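Local coordinates for ESX-1 secretion-associated protein EspB (Mycobacterium marinum, PDB 7P0Z) that is an ESX-1-secreted protein that assembles into a seven-subunit oligomer, consistent with a channel-like structure linked to protein transport, at residues A[154-159]-A[207-212]; A[161-166]-A[200-205]; A[185-189]-A[281-285]; A[192-196]-A[277-282]. All coordinates share one frame; numbering follows the deposited sequence.

Contact 1 of 4, residues A[154-159]-A[207-212]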
loop_
_atom_site.group_PDB
_atom_site.type_symbol
_atom_site.label_atom_id
_atom_site.label_comp_id
_atom_site.label_asym_id
_atom_site.label_seq_id
_atom_site.Cartn_x
_atom_site.Cartn_y
_atom_site.Cartn_z
ATOM N N PHE A 154 12.799 20.346 27.604
ATOM C CA PHE A 154 12.899 20.603 26.177
ATOM C C PHE A 154 11.568 20.368 25.483
ATOM O O PHE A 154 11.097 21.204 24.703
ATOM C CB PHE A 154 13.980 19.690 25.615
ATOM C CG PHE A 154 14.248 19.859 24.166
ATOM C CD1 PHE A 154 15.164 20.781 23.724
ATOM C CD2 PHE A 154 13.609 19.070 23.242
ATOM C CE1 PHE A 154 15.422 20.923 22.395
ATOM C CE2 PHE A 154 13.860 19.211 21.914
ATOM C CZ PHE A 154 14.775 20.139 21.485
ATOM N N ALA A 155 10.946 19.231 25.760
ATOM C CA ALA A 155 9.690 18.897 25.110
ATOM C C ALA A 155 8.590 19.869 25.491
ATOM O O ALA A 155 7.770 20.240 24.653
ATOM C CB ALA A 155 9.284 17.473 25.455
ATOM N N ASP A 156 8.537 20.270 26.756
ATOM C CA ASP A 156 7.529 21.230 27.167
ATOM C C ASP A 156 7.701 22.537 26.424
ATOM O O ASP A 156 6.730 23.113 25.929
ATOM C CB ASP A 156 7.602 21.475 28.664
ATOM C CG ASP A 156 7.092 20.323 29.456
ATOM O OD1 ASP A 156 6.392 19.469 28.878
ATOM O OD2 ASP A 156 7.390 20.263 30.665
ATOM N N GLY A 157 8.933 23.027 26.351
ATOM C CA GLY A 157 9.171 24.260 25.635
ATOM C C GLY A 157 8.744 24.172 24.185
ATOM O O GLY A 157 8.098 25.079 23.660
ATOM N N TRP A 158 9.059 23.066 23.532
ATOM C CA TRP A 158 8.714 22.988 22.127
ATOM C C TRP A 158 7.226 22.752 21.899
ATOM O O TRP A 158 6.687 23.222 20.900
ATOM C CB TRP A 158 9.569 21.931 21.438
ATOM C CG TRP A 158 10.909 22.479 21.144
ATOM C CD1 TRP A 158 12.056 22.211 21.802
ATOM C CD2 TRP A 158 11.234 23.443 20.151
ATOM N NE1 TRP A 158 13.084 22.929 21.278
ATOM C CE2 TRP A 158 12.607 23.694 20.255
ATOM C CE3 TRP A 158 10.498 24.112 19.176
ATOM C CZ2 TRP A 158 13.260 24.583 19.428
ATOM C CZ3 TRP A 158 11.144 24.987 18.357
ATOM C CH2 TRP A 158 12.516 25.218 18.483
ATOM N N ASN A 159 6.534 22.063 22.803
ATOM C CA ASN A 159 5.083 21.985 22.699
ATOM C C ASN A 159 4.433 23.342 22.899
ATOM O O ASN A 159 3.472 23.688 22.200
ATOM C CB ASN A 159 4.531 20.989 23.700
ATOM C CG ASN A 159 4.185 19.693 23.076
ATOM O OD1 ASN A 159 3.573 19.654 22.020
ATOM N ND2 ASN A 159 4.560 18.609 23.720
ATOM N N LEU A 207 9.361 17.572 17.148
ATOM C CA LEU A 207 10.541 17.719 17.977
ATOM C C LEU A 207 10.233 17.373 19.428
ATOM O O LEU A 207 10.943 16.585 20.068
ATOM C CB LEU A 207 11.027 19.151 17.856
ATOM C CG LEU A 207 12.433 19.500 18.256
ATOM C CD1 LEU A 207 13.371 18.808 17.294
ATOM C CD2 LEU A 207 12.593 20.984 18.182
ATOM N N ALA A 208 9.163 17.951 19.959
ATOM C CA ALA A 208 8.787 17.655 21.336
ATOM C C ALA A 208 8.417 16.192 21.491
ATOM O O ALA A 208 8.704 15.570 22.517
ATOM C CB ALA A 208 7.634 18.547 21.776
ATOM N N LYS A 209 7.779 15.631 20.479
ATOM C CA LYS A 209 7.404 14.235 20.519
ATOM C C LYS A 209 8.627 13.340 20.626
ATOM O O LYS A 209 8.639 12.384 21.403
ATOM C CB LYS A 209 6.588 13.904 19.283
ATOM C CG LYS A 209 6.097 12.524 19.265
ATOM C CD LYS A 209 5.379 12.204 18.002
ATOM C CE LYS A 209 5.020 10.740 17.980
ATOM N NZ LYS A 209 4.376 10.324 16.714
ATOM N N GLN A 210 9.673 13.644 19.866
ATOM C CA GLN A 210 10.898 12.869 19.965
ATOM C C GLN A 210 11.537 13.006 21.337
ATOM O O GLN A 210 12.056 12.031 21.888
ATOM C CB GLN A 210 11.883 13.296 18.894
ATOM C CG GLN A 210 11.549 12.840 17.525
ATOM C CD GLN A 210 12.617 13.236 16.562
ATOM O OE1 GLN A 210 13.286 14.231 16.762
ATOM N NE2 GLN A 210 12.810 12.449 15.527
ATOM N N ALA A 211 11.543 14.208 21.893
ATOM C CA ALA A 211 12.119 14.356 23.223
ATOM C C ALA A 211 11.352 13.536 24.261
ATOM O O ALA A 211 11.953 12.877 25.118
ATOM C CB ALA A 211 12.155 15.824 23.617
ATOM N N ASN A 212 10.027 13.564 24.192
ATOM C CA ASN A 212 9.231 12.753 25.098
ATOM C C ASN A 212 9.517 11.282 24.900
ATOM O O ASN A 212 9.555 10.510 25.862
ATOM C CB ASN A 212 7.752 13.033 24.891
ATOM C CG ASN A 212 7.299 14.236 25.630
ATOM O OD1 ASN A 212 7.747 14.489 26.734
ATOM N ND2 ASN A 212 6.400 14.990 25.039
#
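The indole of Trp-158 receives a methyl of Leu-207 on one face: CD2 of Leu-207 lies 3.4 Å from the centroid of the five-membered ring of Trp-158 and 13° off the ring normal, which defines a CH-pi contact. CG of Phe-154 sits at an edge of that indole, in its plane, while CD1 of Trp-158 stands 3.4 Å above the centre of the Phe-154 ring. The edge of the phenyl meets helix 181-224, with CD2 of Phe-154 3.6 Å from CB of Ala-211. With CG anti to the backbone N (chi1 -162°), Leu-207 turns CG to Phe-154, which it crosses at about a right angle, and CD2 to Trp-158.

Beyond the rings, Ala-155 and Ala-208 let the backbones come close. CA of Ala-155 is 4.1 Å from CA of Ala-208, and CB of Ala-208 is 3.3 Å from O of Ala-155. The helix axes accordingly approach to 8.0 Å, crossing at -161°. The amide of Asn-212 lies beside the methyl of Ala-155, and that of Asn-159 beside the methyl of Ala-208. Pro-30, Pro-31 and Val-58 also touch Trp-158. No hydrogen bond links the two segments, which implies that cohesion here rests on dispersion and close fit.

Contact 2 of 4, residues A[161-166]-A[200-205]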
loop_
_atom_site.group_PDB
_atom_site.type_symbol
_atom_site.label_atom_id
_atom_site.label_comp_id
_atom_site.label_asym_id
_atom_site.label_seq_id
_atom_site.Cartn_x
_atom_site.Cartn_y
_atom_site.Cartn_z
ATOM N N PHE A 161 5.772 26.130 22.123
ATOM C CA PHE A 161 6.015 26.859 20.891
ATOM C C PHE A 161 5.074 26.418 19.778
ATOM O O PHE A 161 4.566 27.252 19.028
ATOM C CB PHE A 161 7.465 26.702 20.456
ATOM C CG PHE A 161 7.853 27.662 19.398
ATOM C CD1 PHE A 161 7.883 29.011 19.662
ATOM C CD2 PHE A 161 8.097 27.229 18.114
ATOM C CE1 PHE A 161 8.199 29.898 18.683
ATOM C CE2 PHE A 161 8.418 28.121 17.133
ATOM C CZ PHE A 161 8.469 29.456 17.418
ATOM N N ASN A 162 4.876 25.114 19.626
ATOM C CA ASN A 162 3.855 24.578 18.732
ATOM C C ASN A 162 2.521 25.297 18.898
ATOM O O ASN A 162 1.947 25.828 17.941
ATOM C CB ASN A 162 3.693 23.092 19.019
ATOM C CG ASN A 162 2.610 22.453 18.212
ATOM O OD1 ASN A 162 2.206 22.945 17.178
ATOM N ND2 ASN A 162 2.060 21.387 18.741
ATOM N N LEU A 163 2.009 25.306 20.122
ATOM C CA LEU A 163 0.704 25.904 20.346
ATOM C C LEU A 163 0.715 27.397 20.069
ATOM O O LEU A 163 -0.237 27.936 19.498
ATOM C CB LEU A 163 0.241 25.632 21.766
ATOM C CG LEU A 163 0.016 24.160 22.051
ATOM C CD1 LEU A 163 -0.513 24.003 23.449
ATOM C CD2 LEU A 163 -0.948 23.564 21.049
ATOM N N SER A 164 1.773 28.085 20.468
ATOM C CA SER A 164 1.764 29.523 20.303
ATOM C C SER A 164 1.928 29.924 18.843
ATOM O O SER A 164 1.435 30.976 18.441
ATOM C CB SER A 164 2.824 30.149 21.189
ATOM O OG SER A 164 4.096 29.710 20.830
ATOM N N LEU A 165 2.591 29.109 18.035
ATOM C CA LEU A 165 2.561 29.341 16.599
ATOM C C LEU A 165 1.165 29.134 16.048
ATOM O O LEU A 165 0.679 29.937 15.252
ATOM C CB LEU A 165 3.530 28.422 15.876
ATOM C CG LEU A 165 5.023 28.674 15.938
ATOM C CD1 LEU A 165 5.713 27.658 15.053
ATOM C CD2 LEU A 165 5.341 30.069 15.497
ATOM N N GLN A 166 0.507 28.053 16.455
ATOM C CA GLN A 166 -0.849 27.816 15.986
ATOM C C GLN A 166 -1.800 28.939 16.362
ATOM O O GLN A 166 -2.743 29.219 15.625
ATOM C CB GLN A 166 -1.362 26.499 16.528
ATOM C CG GLN A 166 -1.061 25.338 15.658
ATOM C CD GLN A 166 -1.303 24.026 16.338
ATOM O OE1 GLN A 166 -2.061 23.215 15.855
ATOM N NE2 GLN A 166 -0.621 23.787 17.431
ATOM N N MET A 200 5.638 24.516 10.218
ATOM C CA MET A 200 6.688 24.711 11.207
ATOM C C MET A 200 6.212 24.330 12.597
ATOM O O MET A 200 6.976 23.791 13.398
ATOM C CB MET A 200 7.155 26.158 11.191
ATOM C CG MET A 200 7.921 26.542 9.954
ATOM S SD MET A 200 9.328 25.483 9.625
ATOM C CE MET A 200 10.555 26.317 10.606
ATOM N N ALA A 201 4.957 24.620 12.904
ATOM C CA ALA A 201 4.400 24.197 14.176
ATOM C C ALA A 201 4.365 22.686 14.269
ATOM O O ALA A 201 4.644 22.109 15.323
ATOM C CB ALA A 201 3.005 24.777 14.354
ATOM N N LYS A 202 4.017 22.032 13.173
ATOM C CA LYS A 202 4.006 20.581 13.149
ATOM C C LYS A 202 5.401 20.016 13.383
ATOM O O LYS A 202 5.570 19.011 14.076
ATOM C CB LYS A 202 3.442 20.130 11.819
ATOM C CG LYS A 202 3.144 18.709 11.719
ATOM C CD LYS A 202 2.546 18.447 10.383
ATOM C CE LYS A 202 1.122 18.962 10.302
ATOM N NZ LYS A 202 0.165 18.158 11.098
ATOM N N LEU A 203 6.415 20.658 12.819
ATOM C CA LEU A 203 7.781 20.223 13.063
ATOM C C LEU A 203 8.182 20.430 14.513
ATOM O O LEU A 203 8.870 19.592 15.100
ATOM C CB LEU A 203 8.732 20.973 12.146
ATOM C CG LEU A 203 8.615 20.589 10.681
ATOM C CD1 LEU A 203 9.637 21.361 9.868
ATOM C CD2 LEU A 203 8.769 19.116 10.494
ATOM N N SER A 204 7.786 21.551 15.101
ATOM C CA SER A 204 8.025 21.759 16.521
ATOM C C SER A 204 7.378 20.667 17.350
ATOM O O SER A 204 7.963 20.169 18.318
ATOM C CB SER A 204 7.484 23.118 16.945
ATOM O OG SER A 204 7.945 24.132 16.091
ATOM N N ALA A 205 6.158 20.297 16.992
ATOM C CA ALA A 205 5.485 19.229 17.704
ATOM C C ALA A 205 6.253 17.930 17.582
ATOM O O ALA A 205 6.402 17.201 18.559
ATOM C CB ALA A 205 4.067 19.059 17.183
#
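Leu-165 and Asn-162 meet Ala-201 directly. CB of Leu-165 is 4.0 Å from CB of Ala-201, and CD1 of Leu-165 rests 3.8 Å from the backbone N of Ala-201. The side chain of Asn-162 lies across the next turn, its CG 3.8 Å from CB of Ala-205. To one side of these, OG of Ser-204 is found at the edge of the Phe-161 ring, near its plane and 3.7 Å from CD2 of Phe-161.

The next shell fixes these groups. CG of Leu-165 lies 3.6 Å above the Phe-161 ring plane, offset toward the rim, so the two side chains of one helix brace each other. Ser-204 places OG beside its own backbone N (chi1 -50°), from where it bonds to O of Met-200 at 2.9 Å with a C=O...donor angle of 140°. That carbonyl also accepts the helical bond from N of Ser-204, on the opposite face of its plane; the OG bond ties the hydroxyl back to its own helix. Further out, Leu-62 of helix 42-81 touches both Phe-161 and Met-200, and OE1 of Gln-166 accepts a hydrogen bond from NE2 of Gln-50 of a neighbouring subunit.

With axes 8.3 Å apart and crossing at -165°, this is the near-antiparallel helical hairpin of the PPE domain, whose connection carries the W-x-G sequence familiar from the EsxAB clan.

Contact 3 of 4, residues A[185-189]-A[281-285]; sequences ACEAS and AAIKI
Ile-283 and Ser-189 form the tight part of the contact. The backbone N of Ile-283 donates to OG of Ser-189 over 3.3 Å, with an N-H...O angle of 160°: fairly long, but close to straight. Ser-189 holds OG anti to its backbone N (chi1 -174°), which brings the hydroxyl to face the extended chain. Next to this bond, CB of Ser-189 touches CG2 of Ile-283 at 3.8 Å. The other branch of Ile-283 runs along the helix, with CG1 anti to the backbone N (chi1 -164°), until CD1 of Ile-283 reaches CB of Ala-185 at 3.5 Å. SG of Cys-186 approaches CG2 of Ile-283 less closely, at 4.3 Å.

Segment 281-285 is neither helix nor regular strand; it is an extended tail strapped along the helical bundle, between helix 181-224 and helix 42-81. Helix 42-81 supplies its polar partners: Glu-68 accepts from N of Ala-282, Ser-75 bonds to O of Ile-283 and N of Ile-285, and Asn-78 donates to O of Ile-285.

Packing falls away on either side of Ile-283. Ala-281 directs its CB away from the helix and is exposed, and Lys-284, also exposed, stays well clear of segment 185-189. CB of Ile-285 points toward the helix, yet CG1 of Ile-285 stays 4.8 Å from SG of Cys-186. Glu-187 instead forms a salt bridge with Arg-67 of a neighbouring subunit.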
loop_
_atom_site.group_PDB
_atom_site.type_symbol
_atom_site.label_atom_id
_atom_site.label_comp_id
_atom_site.label_asym_id
_atom_site.label_seq_id
_atom_site.Cartn_x
_atom_site.Cartn_y
_atom_site.Cartn_z
ATOM N N ALA A 185 -3.830 38.744 -4.683
ATOM C CA ALA A 185 -2.472 38.233 -4.690
ATOM C C ALA A 185 -1.852 38.275 -3.300
ATOM O O ALA A 185 -1.151 37.343 -2.895
ATOM C CB ALA A 185 -1.639 39.027 -5.680
ATOM N N CYS A 186 -2.103 39.340 -2.557
ATOM C CA CYS A 186 -1.584 39.437 -1.207
ATOM C C CYS A 186 -2.237 38.420 -0.286
ATOM O O CYS A 186 -1.591 37.891 0.618
ATOM C CB CYS A 186 -1.778 40.852 -0.680
ATOM S SG CYS A 186 -0.595 42.030 -1.330
ATOM N N GLU A 187 -3.516 38.143 -0.488
ATOM C CA GLU A 187 -4.166 37.099 0.281
ATOM C C GLU A 187 -3.574 35.737 -0.024
ATOM O O GLU A 187 -3.385 34.927 0.880
ATOM C CB GLU A 187 -5.656 37.120 0.009
ATOM C CG GLU A 187 -6.343 38.158 0.825
ATOM C CD GLU A 187 -7.779 38.315 0.470
ATOM O OE1 GLU A 187 -8.200 37.721 -0.529
ATOM O OE2 GLU A 187 -8.489 39.041 1.179
ATOM N N ALA A 188 -3.272 35.467 -1.287
ATOM C CA ALA A 188 -2.624 34.206 -1.618
ATOM C C ALA A 188 -1.259 34.104 -0.957
ATOM O O ALA A 188 -0.873 33.043 -0.453
ATOM C CB ALA A 188 -2.498 34.062 -3.127
ATOM N N SER A 189 -0.522 35.203 -0.938
ATOM C CA SER A 189 0.777 35.189 -0.292
ATOM C C SER A 189 0.658 34.968 1.215
ATOM O O SER A 189 1.413 34.183 1.796
ATOM C CB SER A 189 1.507 36.484 -0.606
ATOM O OG SER A 189 2.822 36.458 -0.113
ATOM N N ALA A 281 8.507 32.309 -0.951
ATOM C CA ALA A 281 8.868 33.695 -1.178
ATOM C C ALA A 281 7.644 34.577 -1.037
ATOM O O ALA A 281 6.559 34.228 -1.495
ATOM C CB ALA A 281 9.472 33.856 -2.558
ATOM N N ALA A 282 7.817 35.706 -0.373
ATOM C CA ALA A 282 6.753 36.686 -0.291
ATOM C C ALA A 282 6.489 37.293 -1.657
ATOM O O ALA A 282 7.375 37.374 -2.501
ATOM C CB ALA A 282 7.120 37.786 0.693
ATOM N N ILE A 283 5.254 37.716 -1.879
ATOM C CA ILE A 283 4.957 38.441 -3.098
ATOM C C ILE A 283 5.654 39.792 -3.066
ATOM O O ILE A 283 5.749 40.439 -2.022
ATOM C CB ILE A 283 3.442 38.582 -3.292
ATOM C CG1 ILE A 283 3.160 38.981 -4.727
ATOM C CG2 ILE A 283 2.846 39.568 -2.326
ATOM C CD1 ILE A 283 1.761 39.219 -4.988
ATOM N N LYS A 284 6.189 40.210 -4.201
ATOM C CA LYS A 284 6.873 41.488 -4.290
ATOM C C LYS A 284 5.994 42.505 -4.994
ATOM O O LYS A 284 5.497 42.252 -6.091
ATOM C CB LYS A 284 8.204 41.364 -5.010
ATOM C CG LYS A 284 9.095 42.504 -4.664
ATOM C CD LYS A 284 10.527 42.119 -4.676
ATOM C CE LYS A 284 10.979 41.840 -6.064
ATOM N NZ LYS A 284 10.675 42.974 -6.957
ATOM N N ILE A 285 5.781 43.637 -4.344
ATOM C CA ILE A 285 5.061 44.755 -4.921
ATOM C C ILE A 285 5.988 45.946 -4.858
ATOM O O ILE A 285 6.390 46.361 -3.770
ATOM C CB ILE A 285 3.763 45.063 -4.170
ATOM C CG1 ILE A 285 2.881 43.829 -4.029
ATOM C CG2 ILE A 285 3.002 46.094 -4.918
ATOM C CD1 ILE A 285 2.353 43.332 -5.285
#

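Contact 4 of 4, residues A[192-196]-A[277-282]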
loop_
_atom_site.group_PDB
_atom_site.type_symbol
_atom_site.label_atom_id
_atom_site.label_comp_id
_atom_site.label_asym_id
_atom_site.label_seq_id
_atom_site.Cartn_x
_atom_site.Cartn_y
_atom_site.Cartn_z
ATOM N N GLN A 192 -0.018 31.403 1.889
ATOM C CA GLN A 192 1.186 30.592 1.818
ATOM C C GLN A 192 2.010 30.708 3.089
ATOM O O GLN A 192 2.538 29.711 3.591
ATOM C CB GLN A 192 2.011 31.004 0.619
ATOM C CG GLN A 192 1.468 30.517 -0.661
ATOM C CD GLN A 192 2.302 30.969 -1.807
ATOM O OE1 GLN A 192 2.597 32.146 -1.940
ATOM N NE2 GLN A 192 2.723 30.035 -2.627
ATOM N N GLN A 193 2.156 31.919 3.606
ATOM C CA GLN A 193 2.882 32.077 4.856
ATOM C C GLN A 193 2.201 31.313 5.977
ATOM O O GLN A 193 2.862 30.718 6.829
ATOM C CB GLN A 193 3.001 33.545 5.233
ATOM C CG GLN A 193 3.825 34.388 4.305
ATOM C CD GLN A 193 5.163 33.780 3.935
ATOM O OE1 GLN A 193 5.441 33.547 2.766
ATOM N NE2 GLN A 193 5.998 33.531 4.924
ATOM N N LYS A 194 0.876 31.337 5.998
ATOM C CA LYS A 194 0.129 30.604 7.001
ATOM C C LYS A 194 0.404 29.113 6.893
ATOM O O LYS A 194 0.593 28.431 7.906
ATOM C CB LYS A 194 -1.353 30.903 6.821
ATOM C CG LYS A 194 -2.282 30.440 7.906
ATOM C CD LYS A 194 -2.713 29.042 7.667
ATOM C CE LYS A 194 -3.407 28.948 6.362
ATOM N NZ LYS A 194 -3.878 27.578 6.115
ATOM N N GLU A 195 0.420 28.589 5.674
ATOM C CA GLU A 195 0.706 27.175 5.491
ATOM C C GLU A 195 2.089 26.824 5.992
ATOM O O GLU A 195 2.288 25.795 6.641
ATOM C CB GLU A 195 0.583 26.802 4.031
ATOM C CG GLU A 195 -0.810 26.787 3.584
ATOM C CD GLU A 195 -1.565 25.647 4.179
ATOM O OE1 GLU A 195 -0.959 24.578 4.383
ATOM O OE2 GLU A 195 -2.765 25.811 4.447
ATOM N N TRP A 196 3.062 27.665 5.688
ATOM C CA TRP A 196 4.407 27.400 6.155
ATOM C C TRP A 196 4.483 27.440 7.672
ATOM O O TRP A 196 5.181 26.630 8.286
ATOM C CB TRP A 196 5.368 28.399 5.541
ATOM C CG TRP A 196 6.747 28.128 5.899
ATOM C CD1 TRP A 196 7.555 27.185 5.370
ATOM C CD2 TRP A 196 7.498 28.788 6.899
ATOM N NE1 TRP A 196 8.777 27.223 5.968
ATOM C CE2 TRP A 196 8.769 28.203 6.917
ATOM C CE3 TRP A 196 7.220 29.823 7.785
ATOM C CZ2 TRP A 196 9.762 28.621 7.775
ATOM C CZ3 TRP A 196 8.202 30.233 8.637
ATOM C CH2 TRP A 196 9.462 29.632 8.633
ATOM N N PRO A 277 11.358 22.989 5.677
ATOM C CA PRO A 277 11.333 23.617 4.359
ATOM C C PRO A 277 11.535 25.106 4.499
ATOM O O PRO A 277 11.186 25.710 5.508
ATOM C CB PRO A 277 9.937 23.291 3.844
ATOM C CG PRO A 277 9.132 23.189 5.068
ATOM C CD PRO A 277 10.011 22.677 6.160
ATOM N N LYS A 278 12.126 25.704 3.489
ATOM C CA LYS A 278 12.266 27.138 3.536
ATOM C C LYS A 278 10.913 27.779 3.268
ATOM O O LYS A 278 10.064 27.197 2.597
ATOM C CB LYS A 278 13.276 27.628 2.524
ATOM C CG LYS A 278 12.896 27.368 1.122
ATOM C CD LYS A 278 13.987 27.891 0.254
ATOM C CE LYS A 278 14.092 29.385 0.410
ATOM N NZ LYS A 278 15.151 29.981 -0.419
ATOM N N PRO A 279 10.675 28.959 3.820
ATOM C CA PRO A 279 9.383 29.589 3.641
ATOM C C PRO A 279 9.184 30.017 2.201
ATOM O O PRO A 279 10.145 30.389 1.512
ATOM C CB PRO A 279 9.448 30.797 4.589
ATOM C CG PRO A 279 10.893 31.038 4.791
ATOM C CD PRO A 279 11.549 29.719 4.719
ATOM N N PRO A 280 7.958 29.978 1.702
ATOM C CA PRO A 280 7.703 30.460 0.345
ATOM C C PRO A 280 8.054 31.928 0.227
ATOM O O PRO A 280 7.957 32.690 1.183
ATOM C CB PRO A 280 6.205 30.231 0.162
ATOM C CG PRO A 280 5.672 30.239 1.505
ATOM C CD PRO A 280 6.713 29.667 2.409
ATOM N N ALA A 281 8.507 32.309 -0.951
ATOM C CA ALA A 281 8.868 33.695 -1.178
ATOM C C ALA A 281 7.644 34.577 -1.037
ATOM O O ALA A 281 6.559 34.228 -1.495
ATOM C CB ALA A 281 9.472 33.856 -2.558
ATOM N N ALA A 282 7.817 35.706 -0.373
ATOM C CA ALA A 282 6.753 36.686 -0.291
ATOM C C ALA A 282 6.489 37.293 -1.657
ATOM O O ALA A 282 7.375 37.374 -2.501
ATOM C CB ALA A 282 7.120 37.786 0.693
#
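Trp-196 reaches the proline-rich tail by placing CG anti to its backbone N (chi1 -176°), a setting that carries the indole out from the helix to lie alongside Pro-279, the two side chains pointing the same way. Gln-193, in contrast, bends its chain at chi2 and slides past Pro-280 in the opposite direction. CA of Pro-279 lies over one indole face, 3.4 Å from the centroid of the five-membered ring of Trp-196, and satisfies a CH-pi contact; CB of Pro-279 adds a 3.6 Å approach to CE2 of Trp-196 from the same side.

At the indole edge, NE1 of Trp-196 donates to O of Pro-277 at 2.9 Å. The N-H...O angle is 170° and the acceptor lies in the ring plane, yet the donor stands 50° out of the carbonyl plane. The phi and psi values throughout 277-282 are those of a polyproline II conformation. This left-handed extended form presents the carbonyl of Pro-277 and the pyrrolidine rings of Pro-279 and Pro-280 to the helix, while its prolines have no N-H to donate.

Pro-280 packs against Trp-196 and Gln-192, one turn apart on the helix: its CD is 3.6 Å from CB of Trp-196, and its CG is 3.8 Å from CB of Gln-192. Pro-279 also packs on Ala-64 and Glu-68 of helix 42-81, and Pro-277 on His-199. Lys-278 packs on Asp-191 of a neighbouring subunit.

All four contacts share helix 181-224. Contacts 1 and 2 join it to helix 149-166, and their centres lie 10 Å apart; contact 2 is nested inside the chain loop that contact 1 closes. Contacts 3 and 4 join the same helix to the extended tail after helix 244-268, again with centres 10 Å apart, and share Ala-281 and Ala-282. The two pairs cross along the chain and meet where CD1 of Leu-203 packs 4.0 Å from CD of Pro-277. From contact 1 to contact 3 the centres span about 33 Å, so one long helix connects the hairpin near the middle of the subunit with the C-terminal tail that runs back along the bundle.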